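Glycosyl hydrolases family 2, sugar binding domain protein (Bacteroides uniformis str. 3978 T3 ii, PDB 6D1P) acts as a beta-glucuronidase of glycosyl hydrolase family 2, probably cleaving O-glycosidic bonds to release glucuronic acid. Local coordinates at residues His71-Glu76 and Cys168-Asp173; Asp77-Asp82 and Asp580-Leu585; Pro590-Asn595 and Cys749-Phe754. All coordinates share one frame; numbering follows the deposited sequence.

Overall arrangement
The loop after strand 65-67 carries the first segments of contacts 1 and 2, adjoining in sequence. Contact 1 fixes its start to strand 162-169 within the sugar binding domain, and contact 2, the two centres about 13 Å apart, brings its continuation onto the TIM barrel domain. Contact 3, its centre about 11 Å from that of contact 2, carries the path on to the C-terminal sheet. The two touch through paired strands 581-582 and 594-595, where Asn595 N lies 2.7 Å from Phe581 O. Tyr593 also packs beside the potassium site of contact 2, its CE2 3.4 Å from Asp80 O. A second potassium ion sits at Asp173 in contact 1 and a sodium ion at Asp580 in contact 2.

Contact 1: His71-Glu76 and Cys168-Asp173; sequences HCFNAE and CDNSRD. With K (potassium ion), chain K.
Phe73 meets Cys168 and Asn170 with the edge of its ring. CZ lies 3.5 Å from Cys168 O, which sits in the ring plane, and the same atom rests against Cys168 CB at 3.8 Å. Farther round the rim, CD2 comes within 3.6 Å of Asn170 OD1, with ring and amide planes nearly perpendicular (88°). The ring thus turns its C-H rim to two oxygens, a weakly polar fit; Asn170 OD1 has its hydrogen bond from Gly88 N. Asn170 holds CG between its backbone N and carbonyl carbon (chi1 72°), which brings the amide to the ring and to Asn74. The two amides make no hydrogen bond with each other; their ND2 atoms share an acceptor in Tyr86 O, and Asn74 ND2 also bonds Asp77 OD1. An alanine in place of Phe73 is likely to open a gap beside Cys168 CB and leave the Asn170 amide without its aromatic neighbour. Beyond Asn170 the chain turns away, and Asp173 O binds a potassium ion at 2.7 Å, together with Met176 and Pro178. Here a type I turn, Cys72 to Ala75, packs against the end of strand 162-169 in the beta-sandwich sugar binding domain of family 2 glycosidases.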
loop_
_atom_site.group_PDB
_atom_site.type_symbol
_atom_site.label_atom_id
_atom_site.label_comp_id
_atom_site.label_asym_id
_atom_site.label_seq_id
_atom_site.Cartn_x
_atom_site.Cartn_y
_atom_site.Cartn_z
ATOM N N HIS A 71 12.558 -3.815 12.311
ATOM C CA HIS A 71 11.867 -3.770 11.036
ATOM C C HIS A 71 11.038 -2.498 10.944
ATOM O O HIS A 71 10.488 -2.015 11.943
ATOM C CB HIS A 71 10.983 -4.996 10.870
ATOM C CG HIS A 71 10.087 -4.919 9.682
ATOM N ND1 HIS A 71 8.791 -4.454 9.761
ATOM C CD2 HIS A 71 10.310 -5.216 8.380
ATOM C CE1 HIS A 71 8.249 -4.487 8.557
ATOM N NE2 HIS A 71 9.150 -4.943 7.703
ATOM N N CYS A 72 10.925 -1.970 9.728
ATOM C CA CYS A 72 10.246 -0.699 9.535
ATOM C C CYS A 72 9.318 -0.771 8.328
ATOM O O CYS A 72 9.720 -1.260 7.268
ATOM C CB CYS A 72 11.280 0.423 9.366
ATOM S SG CYS A 72 10.572 2.026 9.014
ATOM N N PHE A 73 8.083 -0.261 8.495
ATOM C CA PHE A 73 7.115 -0.220 7.397
ATOM C C PHE A 73 7.685 0.468 6.162
ATOM O O PHE A 73 7.247 0.200 5.042
ATOM C CB PHE A 73 5.841 0.551 7.789
ATOM C CG PHE A 73 5.007 -0.089 8.874
ATOM C CD1 PHE A 73 5.411 -1.247 9.520
ATOM C CD2 PHE A 73 3.808 0.498 9.246
ATOM C CE1 PHE A 73 4.634 -1.810 10.512
ATOM C CE2 PHE A 73 3.019 -0.049 10.233
ATOM C CZ PHE A 73 3.431 -1.204 10.878
ATOM N N ASN A 74 8.628 1.388 6.344
ATOM C CA ASN A 74 8.961 2.332 5.290
ATOM C C ASN A 74 10.418 2.198 4.861
ATOM O O ASN A 74 11.010 3.153 4.339
ATOM C CB ASN A 74 8.638 3.754 5.749
ATOM C CG ASN A 74 7.278 3.853 6.425
ATOM O OD1 ASN A 74 7.200 3.951 7.646
ATOM N ND2 ASN A 74 6.194 3.824 5.629
ATOM N N ALA A 75 10.986 0.999 5.077
ATOM C CA ALA A 75 12.358 0.700 4.689
ATOM C C ALA A 75 12.652 1.132 3.257
ATOM O O ALA A 75 13.762 1.580 2.953
ATOM C CB ALA A 75 12.629 -0.800 4.862
ATOM N N GLU A 76 11.682 1.013 2.370
ATOM C CA GLU A 76 11.906 1.463 1.004
ATOM C C GLU A 76 10.989 2.593 0.569
ATOM O O GLU A 76 11.429 3.471 -0.185
ATOM C CB GLU A 76 11.751 0.288 0.017
ATOM C CG GLU A 76 13.053 -0.446 -0.265
ATOM C CD GLU A 76 13.002 -1.289 -1.547
ATOM O OE1 GLU A 76 14.044 -1.926 -1.880
ATOM O OE2 GLU A 76 11.930 -1.306 -2.217
ATOM N N CYS A 168 1.195 -2.644 15.052
ATOM C CA CYS A 168 1.756 -1.296 15.018
ATOM C C CYS A 168 1.009 -0.455 14.000
ATOM O O CYS A 168 0.577 -0.954 12.962
ATOM C CB CYS A 168 3.245 -1.294 14.659
ATOM S SG CYS A 168 4.283 -1.917 15.969
ATOM N N ASP A 169 0.854 0.825 14.303
ATOM C CA ASP A 169 0.118 1.707 13.416
ATOM C C ASP A 169 0.798 3.070 13.375
ATOM O O ASP A 169 1.127 3.637 14.427
ATOM C CB ASP A 169 -1.345 1.835 13.871
ATOM C CG ASP A 169 -2.107 2.864 13.075
ATOM O OD1 ASP A 169 -2.763 2.482 12.092
ATOM O OD2 ASP A 169 -2.033 4.070 13.418
ATOM N N ASN A 170 1.023 3.579 12.161
ATOM C CA ASN A 170 1.489 4.943 11.938
ATOM C C ASN A 170 0.531 5.679 11.000
ATOM O O ASN A 170 0.944 6.419 10.105
ATOM C CB ASN A 170 2.934 4.969 11.408
ATOM C CG ASN A 170 3.042 4.483 9.949
ATOM O OD1 ASN A 170 2.187 3.722 9.457
ATOM N ND2 ASN A 170 4.079 4.934 9.257
ATOM N N SER A 171 -0.772 5.478 11.199
ATOM C CA SER A 171 -1.758 6.315 10.526
ATOM C C SER A 171 -1.578 7.775 10.933
ATOM O O SER A 171 -1.136 8.088 12.041
ATOM C CB SER A 171 -3.185 5.861 10.855
ATOM O OG SER A 171 -3.385 4.505 10.506
ATOM N N ARG A 172 -1.936 8.670 10.019
ATOM C CA ARG A 172 -1.945 10.093 10.326
ATOM C C ARG A 172 -2.937 10.397 11.436
ATOM O O ARG A 172 -4.088 9.967 11.382
ATOM C CB ARG A 172 -2.305 10.883 9.077
ATOM C CG ARG A 172 -1.333 10.701 7.979
ATOM C CD ARG A 172 -1.758 11.435 6.752
ATOM N NE ARG A 172 -1.550 12.877 6.855
ATOM C CZ ARG A 172 -0.408 13.495 6.549
ATOM N NH1 ARG A 172 0.648 12.797 6.144
ATOM N NH2 ARG A 172 -0.326 14.812 6.644
ATOM N N ASP A 173 -2.506 11.171 12.431
ATOM C CA ASP A 173 -3.383 11.481 13.555
ATOM C C ASP A 173 -3.019 12.863 14.087
ATOM O O ASP A 173 -1.992 13.020 14.756
ATOM C CB ASP A 173 -3.244 10.402 14.624
ATOM C CG ASP A 173 -4.140 10.625 15.818
ATOM O OD1 ASP A 173 -4.820 11.668 15.898
ATOM O OD2 ASP A 173 -4.151 9.730 16.694
HETATM K K K K . 0.612 13.575 14.197
HETATM O O HOH W 1 0.153 11.598 12.526
HETATM O O HOH W 2 -0.527 15.913 12.357
#

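Contact 2: Asp77-Asp82 and Asp580-Leu585. With K (potassium ion), chain J; NA (sodium ion), chain C.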
loop_
_atom_site.group_PDB
_atom_site.type_symbol
_atom_site.label_atom_id
_atom_site.label_comp_id
_atom_site.label_asym_id
_atom_site.label_seq_id
_atom_site.Cartn_x
_atom_site.Cartn_y
_atom_site.Cartn_z
ATOM N N ASP A 77 9.716 2.591 0.985
ATOM C CA ASP A 77 8.796 3.530 0.365
ATOM C C ASP A 77 8.954 4.955 0.894
ATOM O O ASP A 77 8.376 5.878 0.299
ATOM C CB ASP A 77 7.329 3.027 0.482
ATOM C CG ASP A 77 6.704 3.193 1.884
ATOM O OD1 ASP A 77 7.370 3.580 2.861
ATOM O OD2 ASP A 77 5.494 2.917 2.015
ATOM N N ALA A 78 9.749 5.178 1.954
ATOM C CA ALA A 78 9.987 6.555 2.383
ATOM C C ALA A 78 10.586 7.373 1.251
ATOM O O ALA A 78 10.214 8.531 1.059
ATOM C CB ALA A 78 10.892 6.610 3.623
ATOM N N VAL A 79 11.497 6.781 0.476
ATOM C CA VAL A 79 12.184 7.505 -0.585
ATOM C C VAL A 79 11.795 7.023 -1.972
ATOM O O VAL A 79 12.342 7.528 -2.961
ATOM C CB VAL A 79 13.717 7.454 -0.410
ATOM C CG1 VAL A 79 14.155 8.143 0.917
ATOM C CG2 VAL A 79 14.227 6.019 -0.485
ATOM N N ASP A 80 10.872 6.079 -2.087
ATOM C CA ASP A 80 10.321 5.741 -3.394
ATOM C C ASP A 80 9.731 6.997 -4.018
ATOM O O ASP A 80 8.800 7.575 -3.447
ATOM C CB ASP A 80 9.247 4.678 -3.251
ATOM C CG ASP A 80 8.721 4.172 -4.599
ATOM O OD1 ASP A 80 8.464 4.972 -5.543
ATOM O OD2 ASP A 80 8.566 2.943 -4.691
ATOM N N PRO A 81 10.219 7.448 -5.176
ATOM C CA PRO A 81 9.768 8.747 -5.706
ATOM C C PRO A 81 8.319 8.772 -6.162
ATOM O O PRO A 81 7.798 9.865 -6.422
ATOM C CB PRO A 81 10.717 8.983 -6.887
ATOM C CG PRO A 81 11.028 7.588 -7.351
ATOM C CD PRO A 81 11.125 6.756 -6.106
ATOM N N ASP A 82 7.645 7.628 -6.275
ATOM C CA ASP A 82 6.331 7.607 -6.900
ATOM C C ASP A 82 5.180 7.317 -5.944
ATOM O O ASP A 82 4.034 7.263 -6.396
ATOM C CB ASP A 82 6.314 6.594 -8.068
ATOM C CG ASP A 82 7.289 6.976 -9.190
ATOM O OD1 ASP A 82 8.175 6.164 -9.547
ATOM O OD2 ASP A 82 7.190 8.113 -9.700
ATOM N N ASP A 580 22.188 12.923 5.231
ATOM C CA ASP A 580 20.986 12.936 4.407
ATOM C C ASP A 580 19.966 11.964 4.969
ATOM O O ASP A 580 20.302 10.827 5.306
ATOM C CB ASP A 580 21.326 12.541 2.967
ATOM C CG ASP A 580 22.065 13.620 2.215
ATOM O OD1 ASP A 580 22.362 14.666 2.830
ATOM O OD2 ASP A 580 22.349 13.417 0.999
ATOM N N PHE A 581 18.718 12.405 5.072
ATOM C CA PHE A 581 17.681 11.561 5.642
ATOM C C PHE A 581 16.388 11.779 4.874
ATOM O O PHE A 581 16.208 12.792 4.192
ATOM C CB PHE A 581 17.483 11.858 7.130
ATOM C CG PHE A 581 16.852 13.189 7.383
ATOM C CD1 PHE A 581 17.635 14.329 7.474
ATOM C CD2 PHE A 581 15.457 13.311 7.492
ATOM C CE1 PHE A 581 17.058 15.566 7.689
ATOM C CE2 PHE A 581 14.878 14.538 7.702
ATOM C CZ PHE A 581 15.677 15.678 7.817
ATOM N N SER A 582 15.490 10.806 4.975
ATOM C CA SER A 582 14.245 10.878 4.224
ATOM C C SER A 582 13.239 11.807 4.898
ATOM O O SER A 582 13.084 11.808 6.126
ATOM C CB SER A 582 13.618 9.500 4.086
ATOM O OG SER A 582 12.356 9.590 3.422
ATOM N N THR A 583 12.537 12.589 4.079
ATOM C CA THR A 583 11.476 13.430 4.560
ATOM C C THR A 583 10.308 13.346 3.593
ATOM O O THR A 583 10.519 13.325 2.371
ATOM C CB THR A 583 11.914 14.888 4.701
ATOM O OG1 THR A 583 10.756 15.689 4.941
ATOM C CG2 THR A 583 12.605 15.359 3.436
ATOM N N PRO A 584 9.073 13.299 4.101
ATOM C CA PRO A 584 7.922 13.179 3.198
ATOM C C PRO A 584 7.616 14.469 2.480
ATOM O O PRO A 584 6.818 14.456 1.534
ATOM C CB PRO A 584 6.769 12.778 4.136
ATOM C CG PRO A 584 7.162 13.376 5.463
ATOM C CD PRO A 584 8.668 13.355 5.517
ATOM N N LEU A 585 8.239 15.576 2.901
ATOM C CA LEU A 585 7.854 16.914 2.477
ATOM C C LEU A 585 8.511 17.359 1.185
ATOM O O LEU A 585 8.088 18.363 0.610
ATOM C CB LEU A 585 8.200 17.927 3.568
ATOM C CG LEU A 585 7.598 17.694 4.946
ATOM C CD1 LEU A 585 7.846 18.917 5.767
ATOM C CD2 LEU A 585 6.086 17.357 4.861
HETATM K K K J . 7.982 8.425 -0.859
HETATM NA NA NA C . 19.952 9.507 7.590
HETATM O O HOH W 3 20.239 10.966 9.976
HETATM O O HOH W 4 6.340 9.760 1.056
#
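The loop whose Ala78 and Val79 rest on Ser582 wraps a potassium site made largely of backbone carbonyls. Asp77 O and Asp80 O each bind the ion at 2.8 Å and Ala78 O at 2.9 Å, with Val83 and a water completing the set, so the chain curls round the metal. On the outside of this curl, the methyl of Ala78 lies 3.3 Å from Ser582 OG, and Val79 CG1 reaches the same oxygen at 3.4 Å and Ser582 CB at 3.5 Å. Ser582 OG stands anti to its own backbone N (chi1 176°), which carries it out to the two methyl groups. They offer it no hydrogen bond; its polar partners are Asn185 OD1 and Tyr593 O, so this buried hydroxyl is satisfied from elsewhere. Two residues earlier, Asp580 O binds a sodium ion at 2.7 Å, a site it shares with Asp333. Each segment thus binds a metal through backbone carbonyl oxygen, beside a small contact of methyl groups on a serine. The loop, running from strand 65-67 to strand 89-96, lies against short strand 581-582, which pairs antiparallel with strand 594-595; Val79 also packs on Val594 of that partner.

Contact 3: Pro590-Asn595 and Cys749-Phe754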
loop_
_atom_site.group_PDB
_atom_site.type_symbol
_atom_site.label_atom_id
_atom_site.label_comp_id
_atom_site.label_asym_id
_atom_site.label_seq_id
_atom_site.Cartn_x
_atom_site.Cartn_y
_atom_site.Cartn_z
ATOM N N PRO A 590 16.473 17.122 -5.393
ATOM C CA PRO A 590 17.356 16.405 -6.333
ATOM C C PRO A 590 17.436 14.904 -6.080
ATOM O O PRO A 590 17.511 14.130 -7.035
ATOM C CB PRO A 590 18.712 17.103 -6.120
ATOM C CG PRO A 590 18.357 18.463 -5.691
ATOM C CD PRO A 590 17.108 18.341 -4.856
ATOM N N ILE A 591 17.437 14.466 -4.826
ATOM C CA ILE A 591 17.080 13.094 -4.481
ATOM C C ILE A 591 15.671 13.129 -3.890
ATOM O O ILE A 591 15.483 13.681 -2.790
ATOM C CB ILE A 591 18.090 12.458 -3.522
ATOM C CG1 ILE A 591 19.459 12.348 -4.214
ATOM C CG2 ILE A 591 17.607 11.047 -3.129
ATOM C CD1 ILE A 591 20.547 11.776 -3.340
ATOM N N PRO A 592 14.661 12.619 -4.589
ATOM C CA PRO A 592 13.279 12.782 -4.122
ATOM C C PRO A 592 13.106 12.276 -2.700
ATOM O O PRO A 592 13.682 11.258 -2.307
ATOM C CB PRO A 592 12.479 11.956 -5.129
ATOM C CG PRO A 592 13.291 12.042 -6.390
ATOM C CD PRO A 592 14.720 11.982 -5.918
ATOM N N TYR A 593 12.368 13.037 -1.902
ATOM C CA TYR A 593 12.059 12.658 -0.526
ATOM C C TYR A 593 13.305 12.517 0.373
ATOM O O TYR A 593 13.254 11.849 1.424
ATOM C CB TYR A 593 11.234 11.367 -0.507
ATOM C CG TYR A 593 9.875 11.501 -1.174
ATOM C CD1 TYR A 593 8.875 12.286 -0.594
ATOM C CD2 TYR A 593 9.582 10.837 -2.372
ATOM C CE1 TYR A 593 7.611 12.413 -1.181
ATOM C CE2 TYR A 593 8.306 10.956 -2.979
ATOM C CZ TYR A 593 7.332 11.751 -2.364
ATOM O OH TYR A 593 6.082 11.889 -2.922
ATOM N N VAL A 594 14.429 13.137 0.020
ATOM C CA VAL A 594 15.605 13.130 0.887
ATOM C C VAL A 594 15.969 14.568 1.228
ATOM O O VAL A 594 16.102 15.416 0.340
ATOM C CB VAL A 594 16.788 12.374 0.264
ATOM C CG1 VAL A 594 18.057 12.552 1.129
ATOM C CG2 VAL A 594 16.443 10.914 0.193
ATOM N N ASN A 595 16.044 14.856 2.515
ATOM C CA ASN A 595 16.619 16.115 2.971
ATOM C C ASN A 595 18.130 15.994 2.797
ATOM O O ASN A 595 18.758 15.132 3.414
ATOM C CB ASN A 595 16.199 16.355 4.416
ATOM C CG ASN A 595 16.722 17.669 4.984
ATOM O OD1 ASN A 595 17.919 17.976 4.922
ATOM N ND2 ASN A 595 15.811 18.452 5.557
ATOM N N CYS A 749 21.118 19.738 -14.784
ATOM C CA CYS A 749 20.467 19.256 -13.567
ATOM C C CYS A 749 19.186 18.444 -13.807
ATOM O O CYS A 749 18.507 18.098 -12.830
ATOM C CB CYS A 749 20.123 20.440 -12.645
ATOM S SG CYS A 749 21.533 21.476 -12.192
ATOM N N GLN A 750 18.819 18.161 -15.062
ATOM C CA GLN A 750 17.610 17.385 -15.358
ATOM C C GLN A 750 17.516 16.145 -14.484
ATOM O O GLN A 750 18.506 15.432 -14.267
ATOM C CB GLN A 750 17.586 16.928 -16.826
ATOM C CG GLN A 750 17.329 18.008 -17.875
ATOM C CD GLN A 750 18.545 18.888 -18.148
ATOM O OE1 GLN A 750 19.627 18.704 -17.557
ATOM N NE2 GLN A 750 18.367 19.865 -19.032
ATOM N N PHE A 751 16.310 15.888 -13.996
ATOM C CA PHE A 751 15.972 14.567 -13.481
ATOM C C PHE A 751 16.197 13.507 -14.548
ATOM O O PHE A 751 15.825 13.678 -15.716
ATOM C CB PHE A 751 14.512 14.520 -13.013
ATOM C CG PHE A 751 14.327 14.967 -11.600
ATOM C CD1 PHE A 751 14.809 14.194 -10.554
ATOM C CD2 PHE A 751 13.696 16.173 -11.310
ATOM C CE1 PHE A 751 14.662 14.610 -9.223
ATOM C CE2 PHE A 751 13.526 16.579 -10.005
ATOM C CZ PHE A 751 14.015 15.799 -8.951
ATOM N N ILE A 752 16.804 12.402 -14.133
ATOM C CA ILE A 752 17.017 11.243 -14.984
ATOM C C ILE A 752 16.419 10.039 -14.273
ATOM O O ILE A 752 16.518 9.931 -13.046
ATOM C CB ILE A 752 18.518 11.047 -15.292
ATOM C CG1 ILE A 752 19.013 12.166 -16.199
ATOM C CG2 ILE A 752 18.754 9.755 -16.023
ATOM C CD1 ILE A 752 20.511 12.344 -16.130
ATOM N N GLU A 753 15.777 9.155 -15.045
ATOM C CA GLU A 753 15.093 7.969 -14.538
ATOM C C GLU A 753 15.665 6.689 -15.132
ATOM O O GLU A 753 15.911 6.607 -16.333
ATOM C CB GLU A 753 13.610 8.008 -14.865
ATOM C CG GLU A 753 12.912 9.179 -14.253
ATOM C CD GLU A 753 11.463 9.218 -14.649
ATOM O OE1 GLU A 753 11.100 8.464 -15.569
ATOM O OE2 GLU A 753 10.698 9.994 -14.045
ATOM N N PHE A 754 15.814 5.673 -14.298
ATOM C CA PHE A 754 16.330 4.393 -14.729
ATOM C C PHE A 754 15.230 3.333 -14.745
ATOM O O PHE A 754 14.298 3.356 -13.939
ATOM C CB PHE A 754 17.470 3.944 -13.823
ATOM C CG PHE A 754 18.665 4.831 -13.874
ATOM C CD1 PHE A 754 18.937 5.703 -12.825
ATOM C CD2 PHE A 754 19.528 4.799 -14.968
ATOM C CE1 PHE A 754 20.069 6.524 -12.851
ATOM C CE2 PHE A 754 20.662 5.621 -15.012
ATOM C CZ PHE A 754 20.934 6.483 -13.945
#
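Phe751 brings CE1, one corner of its ring, against the bend that leads from Pro590 to Pro592. This single atom does the touching: it lies 3.6 Å from Pro590 O and 4.1 Å from Pro592 CG. Both partners approach the ring obliquely, and the Phe751 and Pro592 side chains run past one another, pointing opposite ways. Phe751 sets CG beside its backbone N, anti to the carbonyl carbon (chi1 -87°), and that turn brings the far end of the ring closer to the prolines than its starting bond would suggest. No hydrogen bond crosses between the two segments; the carbonyl oxygen meets a ring carbon, and the remaining touch is apolar.

The proline side is held stiff. Ile591 to Val594 form a type II beta turn, closed by the bond from Val594 N to Ile591 O at 3.1 Å. Pro592 takes the second position, where its ring-restricted phi suits the turn, and Tyr593 follows with the positive phi (62°) that the third position requires. The Pro592 ring is thereby presented on a fixed corner. Just ahead of the turn, Pro590 is tied by backbone hydrogen bonding to Gln776, so the prolines and Phe751 meet beside strand 774-776.

That strand is the next neighbour of strand 751-756 in the antiparallel C-terminal sheet. Phe751 also packs on its Arg774 and Gln776, while Ile591 touches Ile775, so strand 774-776 and Phe751 together link the proline bend to this sheet. Glu753 adds a salt bridge to Arg774 from the same sheet. At the far end of segment 590-595, strand 594-595 pairs antiparallel with strand 581-582, both within the TIM barrel domain.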